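Local coordinates for siderophore-interacting protein (Aeromonas hydrophila, PDB 6K2L) that binds FAD and probably works as a flavin-dependent ferric-siderophore reductase that releases iron from siderophores by reducing it, at residues His138-Val142 against Phe204-Glu210; Glu221-Val225 against Ala245-His251. The protein carries 1 engineered substitution. All coordinates share one frame; numbering follows the deposited sequence.

Contact 1. Residues His138-Val142 against Phe204-Glu210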
# COMPACT_ATOMS: atom_id res chain seq x y z
N HIS A 138 -12.05 13.66 4.43
CA HIS A 138 -11.92 13.69 5.88
C HIS A 138 -11.87 12.26 6.42
O HIS A 138 -12.57 11.37 5.92
CB HIS A 138 -13.07 14.47 6.48
CG HIS A 138 -12.97 15.94 6.21
ND1 HIS A 138 -13.43 16.51 5.03
CD2 HIS A 138 -12.47 16.96 6.95
CE1 HIS A 138 -13.19 17.80 5.05
NE2 HIS A 138 -12.62 18.11 6.21
N TYR A 139 -11.02 12.03 7.42
CA TYR A 139 -10.82 10.71 8.01
C TYR A 139 -10.86 10.81 9.53
O TYR A 139 -10.13 11.60 10.14
CB TYR A 139 -9.48 10.12 7.59
CG TYR A 139 -9.41 9.71 6.15
CD1 TYR A 139 -9.99 8.53 5.72
CD2 TYR A 139 -8.73 10.50 5.23
CE1 TYR A 139 -9.92 8.15 4.40
CE2 TYR A 139 -8.65 10.15 3.89
CZ TYR A 139 -9.24 8.97 3.47
OH TYR A 139 -9.14 8.60 2.14
N TYR A 140 -11.70 10.00 10.16
CA TYR A 140 -11.86 10.03 11.61
C TYR A 140 -11.72 8.61 12.12
O TYR A 140 -12.61 7.78 11.88
CB TYR A 140 -13.22 10.61 12.01
CG TYR A 140 -13.48 11.96 11.41
CD1 TYR A 140 -12.90 13.10 11.95
CD2 TYR A 140 -14.28 12.09 10.29
CE1 TYR A 140 -13.14 14.35 11.40
CE2 TYR A 140 -14.52 13.31 9.74
CZ TYR A 140 -13.95 14.44 10.28
OH TYR A 140 -14.23 15.64 9.67
N MET A 141 -10.65 8.35 12.88
CA MET A 141 -10.21 7.00 13.15
C MET A 141 -9.95 6.87 14.65
O MET A 141 -9.33 7.75 15.25
CB MET A 141 -8.95 6.73 12.32
CG MET A 141 -9.18 6.69 10.78
SD MET A 141 -7.72 6.01 9.98
CE MET A 141 -7.58 7.02 8.45
N VAL A 142 -10.40 5.78 15.27
CA VAL A 142 -10.11 5.52 16.68
C VAL A 142 -9.66 4.07 16.79
O VAL A 142 -10.14 3.20 16.05
CB VAL A 142 -11.33 5.81 17.60
CG1 VAL A 142 -11.07 5.36 19.00
CG2 VAL A 142 -11.69 7.32 17.61
N PHE A 204 -13.09 12.87 21.52
CA PHE A 204 -13.47 12.66 20.13
C PHE A 204 -14.88 13.13 19.85
O PHE A 204 -15.17 13.55 18.72
CB PHE A 204 -13.34 11.19 19.70
CG PHE A 204 -12.83 11.03 18.29
CD1 PHE A 204 -11.47 10.98 18.03
CD2 PHE A 204 -13.71 11.00 17.21
CE1 PHE A 204 -10.97 10.86 16.74
CE2 PHE A 204 -13.24 10.88 15.91
CZ PHE A 204 -11.85 10.81 15.68
N THR A 205 -15.76 13.06 20.84
CA THR A 205 -17.11 13.57 20.63
C THR A 205 -17.13 15.09 20.62
O THR A 205 -18.01 15.67 19.97
CB THR A 205 -18.07 12.99 21.68
OG1 THR A 205 -17.56 13.24 23.00
CG2 THR A 205 -18.24 11.47 21.48
N SER A 206 -16.17 15.75 21.30
CA SER A 206 -16.05 17.21 21.23
C SER A 206 -15.63 17.73 19.85
O SER A 206 -15.80 18.93 19.60
CB SER A 206 -15.04 17.73 22.27
OG SER A 206 -13.68 17.57 21.86
N LEU A 207 -15.06 16.88 18.95
CA LEU A 207 -14.55 17.44 17.70
C LEU A 207 -15.68 17.63 16.68
O LEU A 207 -16.57 16.78 16.56
CB LEU A 207 -13.48 16.55 17.08
CG LEU A 207 -12.33 16.03 17.94
CD1 LEU A 207 -11.77 14.74 17.33
CD2 LEU A 207 -11.23 17.07 18.15
N PRO A 208 -15.66 18.73 15.94
CA PRO A 208 -16.60 18.87 14.82
C PRO A 208 -16.27 17.91 13.69
O PRO A 208 -15.13 17.84 13.22
CB PRO A 208 -16.41 20.33 14.39
CG PRO A 208 -15.00 20.64 14.79
CD PRO A 208 -14.78 19.89 16.07
N LEU A 209 -17.28 17.18 13.23
CA LEU A 209 -17.09 16.14 12.22
C LEU A 209 -17.81 16.53 10.94
O LEU A 209 -18.94 17.04 10.96
CB LEU A 209 -17.62 14.79 12.73
CG LEU A 209 -17.12 14.33 14.10
CD1 LEU A 209 -18.01 13.23 14.65
CD2 LEU A 209 -15.67 13.89 14.04
N GLU A 210 -17.15 16.29 9.81
CA GLU A 210 -17.78 16.42 8.52
C GLU A 210 -18.61 15.19 8.21
O GLU A 210 -18.12 14.06 8.32
CB GLU A 210 -16.72 16.60 7.45
CG GLU A 210 -15.94 17.89 7.67
CD GLU A 210 -16.73 19.11 7.22
OE1 GLU A 210 -17.61 18.94 6.34
OE2 GLU A 210 -16.45 20.23 7.75
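H138 faces E210 and V142 faces F204, so the strand and the chain leaving helix 198-205 run in opposite senses. The CA atoms of H138 and E210 are 7.0 Å apart, those of V142 and F204 8.6 Å, leaving the side chains to bridge the gap. Y140 fills the middle. L209 CD2 lies over one face of the Y140 ring, 3.6 Å from Y140 CD1, and Y140 CB meets the edge of the F204 ring. At the far end of Y140, OH accepts the backbone N of E210 at 3.0 Å in a nearly straight bond (170°), fastening the loop to the strand. Beyond it, the aliphatic CG of E210 sits over the centre of the H138 ring, 3.6 Å from NE2, a CH-pi contact made by methylene rather than carboxylate. At the other end V142 CG2 reaches over the F204 ring, 3.7 Å from F204 CD1; L207 CD1 covers the opposite face. Strand 138-144 is the middle strand of a five-stranded parallel sheet, and helix 222-235 closes the packing beside it, with M228 against F204 and H231 against L209, while F216 meets the Y140 ring.

Contact 2. Residues Glu221-Val225 against Ala245-His251; sequences EEGLV and AVPYWRH. With FAD (flavin-adenine dinucleotide), chain C.
E221 and W249 meet at the back wall of the FAD pocket, at the N-terminus of helix 222-235 in the parallel-sheet domain, a layout consistent with a ferredoxin-reductase-like fold. E221 is the N-cap of that helix: its OE1 accepts G223 N at 2.8 Å, approached from above the carboxylate plane. The other oxygen, OE2, uses its anti lone pair to take H251 N at 2.7 Å, almost straight at 173°. One carboxylate thus ties the first turn of the helix to the cofactor loop, and the two bonds fix its rotation. A chi1 of -153°, with CG roughly anti to the backbone N, lays E221 CG over the six-membered ring of W249, 3.5 Å from its CE2; the bend at chi2 (-92°) then swings the carboxylate toward G223 N and H251 N. The adenine of FAD lies over the opposite face of that ring, so the indole is held between helix start and cofactor; its NE1 is bonded to D144. Nearby, the W249 O also takes a weak bond from E222 N.

Farther along, the side chains of E222 and R250 extend alongside each other. E222 OE1 stands over the face of the guanidinium, 3.4 Å from NE, so this salt bridge rests on charge alone, and E222 OE2 turns to Y258 OH. Apolar packing adds to this: V225 CG1 packs on A245 CB at 3.7 Å, and E222 CG on P247 CB. On the flavin side Y248 spreads its ring over the benzene end of the isoalloxazine, with CG 3.3 Å from FAD C9. The adenosine ribose is held by the backbone: FAD O2B donates to R250 O at 2.8 Å.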
# COMPACT_ATOMS: atom_id res chain seq x y z
N GLU A 221 -10.63 -2.37 20.78
CA GLU A 221 -11.47 -2.95 21.83
C GLU A 221 -12.91 -2.42 21.77
O GLU A 221 -13.18 -1.29 21.37
CB GLU A 221 -10.87 -2.66 23.20
CG GLU A 221 -11.23 -3.68 24.26
CD GLU A 221 -12.47 -3.30 25.02
OE1 GLU A 221 -12.81 -2.10 25.02
OE2 GLU A 221 -13.11 -4.20 25.60
N GLU A 222 -13.84 -3.27 22.23
CA GLU A 222 -15.27 -3.02 22.01
C GLU A 222 -15.73 -1.68 22.58
O GLU A 222 -16.57 -0.99 21.97
CB GLU A 222 -16.09 -4.15 22.63
CG GLU A 222 -17.42 -4.34 21.98
CD GLU A 222 -18.42 -5.02 22.91
OE1 GLU A 222 -18.60 -4.53 24.06
OE2 GLU A 222 -19.01 -6.05 22.49
N GLY A 223 -15.21 -1.31 23.76
CA GLY A 223 -15.52 -0.07 24.46
C GLY A 223 -15.01 1.21 23.82
O GLY A 223 -15.20 2.30 24.37
N LEU A 224 -14.30 1.11 22.70
CA LEU A 224 -14.05 2.25 21.84
C LEU A 224 -14.95 2.24 20.62
O LEU A 224 -15.50 3.29 20.24
CB LEU A 224 -12.58 2.27 21.38
CG LEU A 224 -11.51 2.45 22.45
CD1 LEU A 224 -10.20 1.88 21.94
CD2 LEU A 224 -11.35 3.91 22.79
N VAL A 225 -15.13 1.07 19.99
CA VAL A 225 -15.86 1.02 18.72
C VAL A 225 -17.32 1.38 18.92
O VAL A 225 -17.90 2.15 18.14
CB VAL A 225 -15.73 -0.37 18.08
CG1 VAL A 225 -16.67 -0.49 16.89
CG2 VAL A 225 -14.30 -0.61 17.66
N ALA A 245 -16.85 -0.00 11.69
CA ALA A 245 -16.96 -0.17 13.15
C ALA A 245 -16.87 -1.66 13.44
O ALA A 245 -17.88 -2.38 13.40
CB ALA A 245 -18.23 0.44 13.71
N VAL A 246 -15.66 -2.13 13.73
CA VAL A 246 -15.38 -3.54 13.94
C VAL A 246 -14.67 -3.64 15.28
O VAL A 246 -13.55 -3.13 15.42
CB VAL A 246 -14.50 -4.13 12.82
CG1 VAL A 246 -14.13 -5.53 13.15
CG2 VAL A 246 -15.20 -4.05 11.50
N PRO A 247 -15.26 -4.27 16.30
CA PRO A 247 -14.52 -4.46 17.56
C PRO A 247 -13.50 -5.58 17.39
O PRO A 247 -13.85 -6.69 16.98
CB PRO A 247 -15.61 -4.81 18.58
CG PRO A 247 -16.95 -4.69 17.81
CD PRO A 247 -16.62 -4.83 16.36
N TYR A 248 -12.23 -5.26 17.63
CA TYR A 248 -11.17 -6.23 17.39
C TYR A 248 -11.10 -7.26 18.51
O TYR A 248 -10.69 -8.40 18.26
CB TYR A 248 -9.83 -5.53 17.23
CG TYR A 248 -9.58 -4.95 15.84
CD1 TYR A 248 -10.63 -4.76 14.95
CD2 TYR A 248 -8.31 -4.57 15.43
CE1 TYR A 248 -10.40 -4.24 13.71
CE2 TYR A 248 -8.08 -4.06 14.18
CZ TYR A 248 -9.12 -3.90 13.32
OH TYR A 248 -8.91 -3.39 12.05
N TRP A 249 -11.51 -6.90 19.72
CA TRP A 249 -11.55 -7.80 20.87
C TRP A 249 -12.38 -7.15 21.98
O TRP A 249 -12.88 -6.03 21.84
CB TRP A 249 -10.15 -8.12 21.40
CG TRP A 249 -9.40 -6.93 21.94
CD1 TRP A 249 -8.94 -5.85 21.23
CD2 TRP A 249 -9.01 -6.70 23.31
NE1 TRP A 249 -8.29 -4.97 22.07
CE2 TRP A 249 -8.32 -5.47 23.34
CE3 TRP A 249 -9.17 -7.41 24.50
CZ2 TRP A 249 -7.79 -4.94 24.53
CZ3 TRP A 249 -8.66 -6.89 25.67
CH2 TRP A 249 -7.97 -5.66 25.68
N ARG A 250 -12.51 -7.87 23.09
CA ARG A 250 -13.32 -7.40 24.21
C ARG A 250 -12.59 -7.75 25.49
O ARG A 250 -12.28 -8.92 25.73
CB ARG A 250 -14.71 -8.02 24.18
CG ARG A 250 -15.61 -7.46 25.25
CD ARG A 250 -17.06 -7.77 24.96
NE ARG A 250 -17.97 -7.28 25.99
CZ ARG A 250 -19.28 -7.56 26.03
NH1 ARG A 250 -19.82 -8.34 25.10
NH2 ARG A 250 -20.04 -7.07 27.00
N HIS A 251 -12.29 -6.72 26.29
CA HIS A 251 -11.62 -6.88 27.58
C HIS A 251 -12.25 -8.01 28.40
O HIS A 251 -13.46 -7.99 28.67
CB HIS A 251 -11.70 -5.56 28.33
CG HIS A 251 -10.91 -5.52 29.60
ND1 HIS A 251 -9.81 -6.33 29.82
CD2 HIS A 251 -11.03 -4.74 30.70
CE1 HIS A 251 -9.31 -6.07 31.00
NE2 HIS A 251 -10.02 -5.10 31.56
PA FAD C . -7.30 -14.54 23.29
O1A FAD C . -7.02 -16.00 23.43
O2A FAD C . -8.34 -14.16 22.22
O5B FAD C . -7.87 -13.82 24.63
C5B FAD C . -7.25 -14.03 25.92
C4B FAD C . -7.56 -12.90 26.88
O4B FAD C . -6.71 -11.77 26.61
C3B FAD C . -8.99 -12.35 26.89
O3B FAD C . -9.36 -11.98 28.22
C2B FAD C . -8.89 -11.14 25.96
O2B FAD C . -9.83 -10.10 26.21
C1B FAD C . -7.48 -10.63 26.26
N9A FAD C . -6.84 -10.03 25.12
C8A FAD C . -6.88 -10.48 23.82
N7A FAD C . -6.17 -9.77 22.98
C5A FAD C . -5.61 -8.78 23.79
C6A FAD C . -4.75 -7.71 23.51
N6A FAD C . -4.25 -7.46 22.30
N1A FAD C . -4.39 -6.90 24.55
C2A FAD C . -4.87 -7.17 25.76
N3A FAD C . -5.69 -8.16 26.14
C4A FAD C . -6.01 -8.94 25.11
N1 FAD C . -4.67 -7.87 17.21
C2 FAD C . -3.34 -7.59 17.08
O2 FAD C . -2.55 -7.70 18.03
N3 FAD C . -2.84 -7.15 15.86
C4 FAD C . -3.57 -6.96 14.71
O4 FAD C . -3.01 -6.57 13.69
C4X FAD C . -4.98 -7.28 14.86
N5 FAD C . -5.76 -7.13 13.79
C5X FAD C . -7.09 -7.42 13.93
C6 FAD C . -7.93 -7.25 12.84
C7 FAD C . -9.30 -7.50 12.93
C7M FAD C . -10.16 -7.33 11.71
C8 FAD C . -9.83 -7.97 14.14
C8M FAD C . -11.30 -8.31 14.27
C9 FAD C . -8.99 -8.16 15.24
C9A FAD C . -7.64 -7.88 15.15
N10 FAD C . -6.78 -8.02 16.25
C10 FAD C . -5.44 -7.72 16.15
C1' FAD C . -7.31 -8.47 17.56
C2' FAD C . -6.89 -9.88 17.96
O2' FAD C . -7.55 -10.88 17.17
C3' FAD C . -7.23 -10.08 19.44
O3' FAD C . -6.31 -9.33 20.22
C4' FAD C . -7.21 -11.54 19.91
O4' FAD C . -8.06 -11.66 21.05
C5' FAD C . -5.80 -11.99 20.22
O5' FAD C . -5.81 -13.41 20.49
P FAD C . -5.00 -14.02 21.70
O1P FAD C . -4.94 -15.53 21.43
O2P FAD C . -3.71 -13.37 21.89
O3P FAD C . -5.96 -13.76 22.95

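How the contacts relate
Both contacts belong to the parallel-sheet domain and both lean on helix 222-235, but at different places. Contact 2 holds the start of that helix, and its centre is about 11 Å from the centre of the chain; that of contact 1 lies farther out, about 20 Å away, where M228 and H231 of the same helix touch F204 and L209. They meet directly where V142 CG1 packs on L224 CD2 at 4.1 Å. Each mixes buried and exposed residues. In contact 1 the chemistry is mainly CH-pi and apolar packing around a buried tyrosine and phenylalanine, remote from the cofactor. Contact 2 relies on carboxylates and backbone amides, and its aromatic rings serve FAD.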